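Local coordinates for protein lipoteichoic acid primase (Listeria monocytogenes, PDB 4UOP) that binds a magnesium ion in the extracellular catalytic domain of a sulfatase-family enzyme, at residues B[105-117]-B[161-173]. Residues are numbered along the deposited sequence; the frame is centred on the assembly and turned at random.
Sequences KSNTADAEWSVYT and YNRDEFYPAVGFD. With MG (magnesium ion), chain J.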
loop_
_atom_site.group_PDB
_atom_site.type_symbol
_atom_site.label_atom_id
_atom_site.label_comp_id
_atom_site.label_asym_id
_atom_site.label_seq_id
_atom_site.Cartn_x
_atom_site.Cartn_y
_atom_site.Cartn_z
ATOM N N LYS B 105 4.401 -1.998 -1.326
ATOM C CA LYS B 105 3.767 -0.860 -1.995
ATOM C C LYS B 105 4.581 -0.296 -3.154
ATOM O O LYS B 105 4.038 0.133 -4.172
ATOM C CB LYS B 105 3.597 0.292 -0.970
ATOM C CG LYS B 105 2.201 0.441 -0.398
ATOM C CD LYS B 105 2.119 1.491 0.730
ATOM C CE LYS B 105 1.586 2.828 0.194
ATOM N NZ LYS B 105 1.918 4.038 1.007
ATOM N N SER B 106 5.891 -0.265 -2.976
ATOM C CA SER B 106 6.792 0.343 -3.955
ATOM C C SER B 106 7.769 -0.714 -4.470
ATOM O O SER B 106 8.869 -0.859 -3.958
ATOM C CB SER B 106 7.525 1.505 -3.293
ATOM O OG SER B 106 8.253 2.253 -4.248
ATOM N N ASN B 107 7.359 -1.444 -5.497
ATOM C CA ASN B 107 7.973 -2.743 -5.763
ATOM C C ASN B 107 9.510 -2.744 -5.958
ATOM O O ASN B 107 10.219 -3.457 -5.243
ATOM C CB ASN B 107 7.232 -3.501 -6.861
ATOM C CG ASN B 107 6.980 -2.674 -8.103
ATOM O OD1 ASN B 107 7.571 -1.611 -8.306
ATOM N ND2 ASN B 107 6.091 -3.184 -8.964
ATOM N N THR B 108 10.020 -1.916 -6.867
ATOM C CA THR B 108 11.452 -1.858 -7.112
ATOM C C THR B 108 12.242 -1.466 -5.844
ATOM O O THR B 108 13.225 -2.107 -5.504
ATOM C CB THR B 108 11.809 -0.879 -8.241
ATOM O OG1 THR B 108 11.006 -1.154 -9.396
ATOM C CG2 THR B 108 13.283 -1.014 -8.605
ATOM N N ALA B 109 11.779 -0.417 -5.165
ATOM C CA ALA B 109 12.413 0.049 -3.944
ATOM C C ALA B 109 12.291 -0.957 -2.804
ATOM O O ALA B 109 13.205 -1.068 -1.983
ATOM C CB ALA B 109 11.862 1.402 -3.533
ATOM N N ASP B 110 11.162 -1.658 -2.726
ATOM C CA ASP B 110 10.983 -2.712 -1.737
ATOM C C ASP B 110 11.938 -3.887 -1.982
ATOM O O ASP B 110 12.404 -4.511 -1.031
ATOM C CB ASP B 110 9.535 -3.208 -1.701
ATOM C CG ASP B 110 8.573 -2.174 -1.134
ATOM O OD1 ASP B 110 9.024 -1.225 -0.451
ATOM O OD2 ASP B 110 7.360 -2.329 -1.349
ATOM N N ALA B 111 12.243 -4.166 -3.246
ATOM C CA ALA B 111 13.233 -5.179 -3.564
ATOM C C ALA B 111 14.594 -4.771 -3.029
ATOM O O ALA B 111 15.269 -5.553 -2.358
ATOM C CB ALA B 111 13.286 -5.420 -5.058
ATOM N N GLU B 112 15.001 -3.533 -3.320
ATOM C CA GLU B 112 16.258 -3.013 -2.827
ATOM C C GLU B 112 16.281 -3.052 -1.304
ATOM O O GLU B 112 17.282 -3.464 -0.717
ATOM C CB GLU B 112 16.466 -1.586 -3.306
ATOM C CG GLU B 112 16.721 -1.455 -4.809
ATOM C CD GLU B 112 17.140 -0.042 -5.173
ATOM O OE1 GLU B 112 18.291 0.321 -4.879
ATOM O OE2 GLU B 112 16.298 0.705 -5.729
ATOM N N TRP B 113 15.191 -2.602 -0.681
ATOM C CA TRP B 113 15.077 -2.622 0.782
ATOM C C TRP B 113 15.359 -4.014 1.351
ATOM O O TRP B 113 16.142 -4.169 2.318
ATOM C CB TRP B 113 13.684 -2.143 1.231
ATOM C CG TRP B 113 13.526 -2.218 2.716
ATOM C CD1 TRP B 113 13.093 -3.283 3.437
ATOM C CD2 TRP B 113 13.878 -1.210 3.669
ATOM N NE1 TRP B 113 13.133 -3.000 4.783
ATOM C CE2 TRP B 113 13.607 -1.731 4.951
ATOM C CE3 TRP B 113 14.377 0.088 3.563
ATOM C CZ2 TRP B 113 13.830 -0.999 6.115
ATOM C CZ3 TRP B 113 14.596 0.813 4.722
ATOM C CH2 TRP B 113 14.318 0.272 5.974
ATOM N N SER B 114 14.669 -5.003 0.790
ATOM C CA SER B 114 14.773 -6.398 1.217
ATOM C C SER B 114 16.195 -6.919 1.090
ATOM O O SER B 114 16.735 -7.541 2.004
ATOM C CB SER B 114 13.836 -7.274 0.372
ATOM O OG SER B 114 12.495 -7.027 0.694
ATOM N N VAL B 115 16.810 -6.635 -0.047
ATOM C CA VAL B 115 18.149 -7.120 -0.307
ATOM C C VAL B 115 19.196 -6.449 0.591
ATOM O O VAL B 115 20.032 -7.137 1.197
ATOM C CB VAL B 115 18.492 -6.981 -1.804
ATOM C CG1 VAL B 115 19.940 -7.352 -2.071
ATOM C CG2 VAL B 115 17.548 -7.863 -2.614
ATOM N N TYR B 116 19.149 -5.129 0.716
ATOM C CA TYR B 116 20.180 -4.430 1.489
ATOM C C TYR B 116 20.058 -4.669 3.006
ATOM O O TYR B 116 21.079 -4.727 3.688
ATOM C CB TYR B 116 20.171 -2.924 1.239
ATOM C CG TYR B 116 20.257 -2.495 -0.212
ATOM C CD1 TYR B 116 20.917 -3.257 -1.149
ATOM C CD2 TYR B 116 19.676 -1.301 -0.629
ATOM C CE1 TYR B 116 20.976 -2.854 -2.477
ATOM C CE2 TYR B 116 19.728 -0.894 -1.943
ATOM C CZ TYR B 116 20.370 -1.676 -2.866
ATOM O OH TYR B 116 20.408 -1.279 -4.190
ATOM N N THR B 117 18.826 -4.756 3.508
ATOM C CA THR B 117 18.571 -4.737 4.954
ATOM C C THR B 117 18.267 -6.101 5.560
ATOM O O THR B 117 18.389 -6.258 6.782
ATOM C CB THR B 117 17.399 -3.792 5.353
ATOM O OG1 THR B 117 16.138 -4.335 4.927
ATOM C CG2 THR B 117 17.594 -2.415 4.774
ATOM N N TYR B 161 11.820 7.519 -5.123
ATOM C CA TYR B 161 11.688 6.671 -3.933
ATOM C C TYR B 161 12.624 7.069 -2.788
ATOM O O TYR B 161 12.948 6.235 -1.938
ATOM C CB TYR B 161 11.921 5.188 -4.280
ATOM C CG TYR B 161 11.287 4.736 -5.577
ATOM C CD1 TYR B 161 9.941 4.974 -5.839
ATOM C CD2 TYR B 161 12.036 4.067 -6.540
ATOM C CE1 TYR B 161 9.364 4.561 -7.031
ATOM C CE2 TYR B 161 11.467 3.638 -7.734
ATOM C CZ TYR B 161 10.135 3.894 -7.980
ATOM O OH TYR B 161 9.585 3.458 -9.173
ATOM N N ASN B 162 13.046 8.330 -2.764
ATOM C CA ASN B 162 13.911 8.828 -1.706
ATOM C C ASN B 162 15.287 8.126 -1.695
ATOM O O ASN B 162 15.914 8.024 -0.648
ATOM C CB ASN B 162 13.217 8.657 -0.352
ATOM C CG ASN B 162 13.820 9.517 0.737
ATOM O OD1 ASN B 162 14.148 10.668 0.507
ATOM N ND2 ASN B 162 13.949 8.963 1.940
ATOM N N ARG B 163 15.751 7.673 -2.855
ATOM C CA ARG B 163 17.024 6.940 -2.942
ATOM C C ARG B 163 18.223 7.776 -2.475
ATOM O O ARG B 163 19.152 7.237 -1.855
ATOM C CB ARG B 163 17.282 6.425 -4.361
ATOM C CG ARG B 163 16.601 5.101 -4.655
ATOM C CD ARG B 163 16.542 4.843 -6.156
ATOM N NE ARG B 163 16.034 3.498 -6.469
ATOM C CZ ARG B 163 15.359 3.192 -7.584
ATOM N NH1 ARG B 163 15.090 4.120 -8.505
ATOM N NH2 ARG B 163 14.934 1.952 -7.791
ATOM N N ASP B 164 18.185 9.078 -2.754
ATOM C CA ASP B 164 19.272 9.981 -2.359
ATOM C C ASP B 164 19.423 10.133 -0.835
ATOM O O ASP B 164 20.492 10.501 -0.363
ATOM C CB ASP B 164 19.171 11.343 -3.062
ATOM C CG ASP B 164 17.858 12.054 -2.829
ATOM O OD1 ASP B 164 17.024 11.594 -2.011
ATOM O OD2 ASP B 164 17.661 13.101 -3.494
ATOM N N GLU B 165 18.374 9.821 -0.075
ATOM C CA GLU B 165 18.490 9.650 1.392
ATOM C C GLU B 165 18.657 8.194 1.831
ATOM O O GLU B 165 19.370 7.896 2.798
ATOM C CB GLU B 165 17.253 10.227 2.081
ATOM C CG GLU B 165 17.016 11.701 1.798
ATOM C CD GLU B 165 18.150 12.585 2.291
ATOM O OE1 GLU B 165 18.777 12.243 3.326
ATOM O OE2 GLU B 165 18.412 13.627 1.647
ATOM N N PHE B 166 17.972 7.284 1.152
ATOM C CA PHE B 166 18.017 5.867 1.503
ATOM C C PHE B 166 19.411 5.262 1.341
ATOM O O PHE B 166 19.855 4.486 2.180
ATOM C CB PHE B 166 16.984 5.102 0.676
ATOM C CG PHE B 166 17.083 3.617 0.782
ATOM C CD1 PHE B 166 16.934 2.980 2.011
ATOM C CD2 PHE B 166 17.332 2.848 -0.346
ATOM C CE1 PHE B 166 17.020 1.604 2.100
ATOM C CE2 PHE B 166 17.415 1.471 -0.255
ATOM C CZ PHE B 166 17.263 0.853 0.971
ATOM N N TYR B 167 20.097 5.609 0.265
ATOM C CA TYR B 167 21.392 5.007 0.008
ATOM C C TYR B 167 22.436 5.353 1.098
ATOM O O TYR B 167 23.136 4.450 1.564
ATOM C CB TYR B 167 21.867 5.295 -1.415
ATOM C CG TYR B 167 21.082 4.591 -2.512
ATOM C CD1 TYR B 167 20.415 3.383 -2.296
ATOM C CD2 TYR B 167 21.046 5.117 -3.794
ATOM C CE1 TYR B 167 19.733 2.743 -3.319
ATOM C CE2 TYR B 167 20.366 4.490 -4.808
ATOM C CZ TYR B 167 19.707 3.304 -4.563
ATOM O OH TYR B 167 19.033 2.679 -5.583
ATOM N N PRO B 168 22.511 6.630 1.530
ATOM C CA PRO B 168 23.281 7.008 2.731
ATOM C C PRO B 168 22.800 6.333 4.011
ATOM O O PRO B 168 23.625 5.927 4.827
ATOM C CB PRO B 168 23.048 8.522 2.843
ATOM C CG PRO B 168 22.726 8.967 1.470
ATOM C CD PRO B 168 22.073 7.815 0.771
ATOM N N ALA B 169 21.482 6.208 4.180
ATOM C CA ALA B 169 20.920 5.537 5.339
ATOM C C ALA B 169 21.432 4.113 5.494
ATOM O O ALA B 169 21.684 3.667 6.615
ATOM C CB ALA B 169 19.394 5.544 5.288
ATOM N N VAL B 170 21.554 3.376 4.385
ATOM C CA VAL B 170 22.077 2.006 4.464
ATOM C C VAL B 170 23.591 1.943 4.374
ATOM O O VAL B 170 24.165 0.869 4.468
ATOM C CB VAL B 170 21.442 1.026 3.432
ATOM C CG1 VAL B 170 19.975 0.815 3.738
ATOM C CG2 VAL B 170 21.638 1.492 1.992
ATOM N N GLY B 171 24.241 3.085 4.185
ATOM C CA GLY B 171 25.690 3.152 4.272
ATOM C C GLY B 171 26.439 2.816 2.997
ATOM O O GLY B 171 27.588 2.407 3.070
ATOM N N PHE B 172 25.816 3.000 1.828
ATOM C CA PHE B 172 26.570 2.979 0.585
ATOM C C PHE B 172 27.556 4.151 0.618
ATOM O O PHE B 172 27.178 5.263 0.994
ATOM C CB PHE B 172 25.665 3.086 -0.666
ATOM C CG PHE B 172 25.110 1.763 -1.148
ATOM C CD1 PHE B 172 25.932 0.838 -1.773
ATOM C CD2 PHE B 172 23.770 1.460 -1.011
ATOM C CE1 PHE B 172 25.442 -0.371 -2.206
ATOM C CE2 PHE B 172 23.260 0.249 -1.457
ATOM C CZ PHE B 172 24.099 -0.666 -2.058
ATOM N N ASP B 173 28.797 3.918 0.209
ATOM C CA ASP B 173 29.785 5.012 0.103
ATOM C C ASP B 173 29.375 6.032 -0.960
ATOM O O ASP B 173 29.554 7.248 -0.778
ATOM C CB ASP B 173 31.167 4.472 -0.261
ATOM C CG ASP B 173 31.821 3.723 0.877
ATOM O OD1 ASP B 173 31.782 4.218 2.016
ATOM O OD2 ASP B 173 32.377 2.640 0.629
HETATM MG MG MG J . 10.701 -2.821 -10.635
HETATM O O HOH W 1 8.993 -1.479 -11.069
HETATM O O HOH W 2 10.770 1.220 -10.324
#
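Glu-112 sets CG opposite its carbonyl carbon (chi1 -69°) and runs extended beyond it, while Arg-163, straight from CG to NE, brings its guanidinium across at about a right angle. NH2 and NE of Arg-163 grip the single oxygen OE2 of Glu-112 side-on, at 2.8 and 2.9 Å, with OE2 lying close to the guanidinium plane. The other oxygen, OE1, accepts two hydroxyls: Tyr-167 OH at 2.6 Å on the syn lone pair and Tyr-116 OH at 2.7 Å on the anti one. Four bonds thus fix the rotation of this buried carboxylate and probably favour its ionised form. The near-parallel helices 107-117 and 163-169, axes 12.0 Å apart, pack against the central mixed sheet of this sulfatase-like alpha/beta fold, Tyr-116 touching strands 149-153 and 214-219 and Tyr-167 strand 149-153. Between the helices, Phe-166 meets Trp-113 and Tyr-116 rim to rim, whereas Phe-172, just past helix 163-169, points its edge at the face of Tyr-116 in a T-shaped pair (planes 83° apart). Toward the N-terminal ends of both helices, Tyr-161 CD2 lies 3.5 Å above the guanidinium plane of Arg-163, and a water links Tyr-161 OH to Thr-108 OG1. That OG1 binds magnesium at 2.1 Å, a site shared with Glu-66, Asp-284, His-285 and a second water.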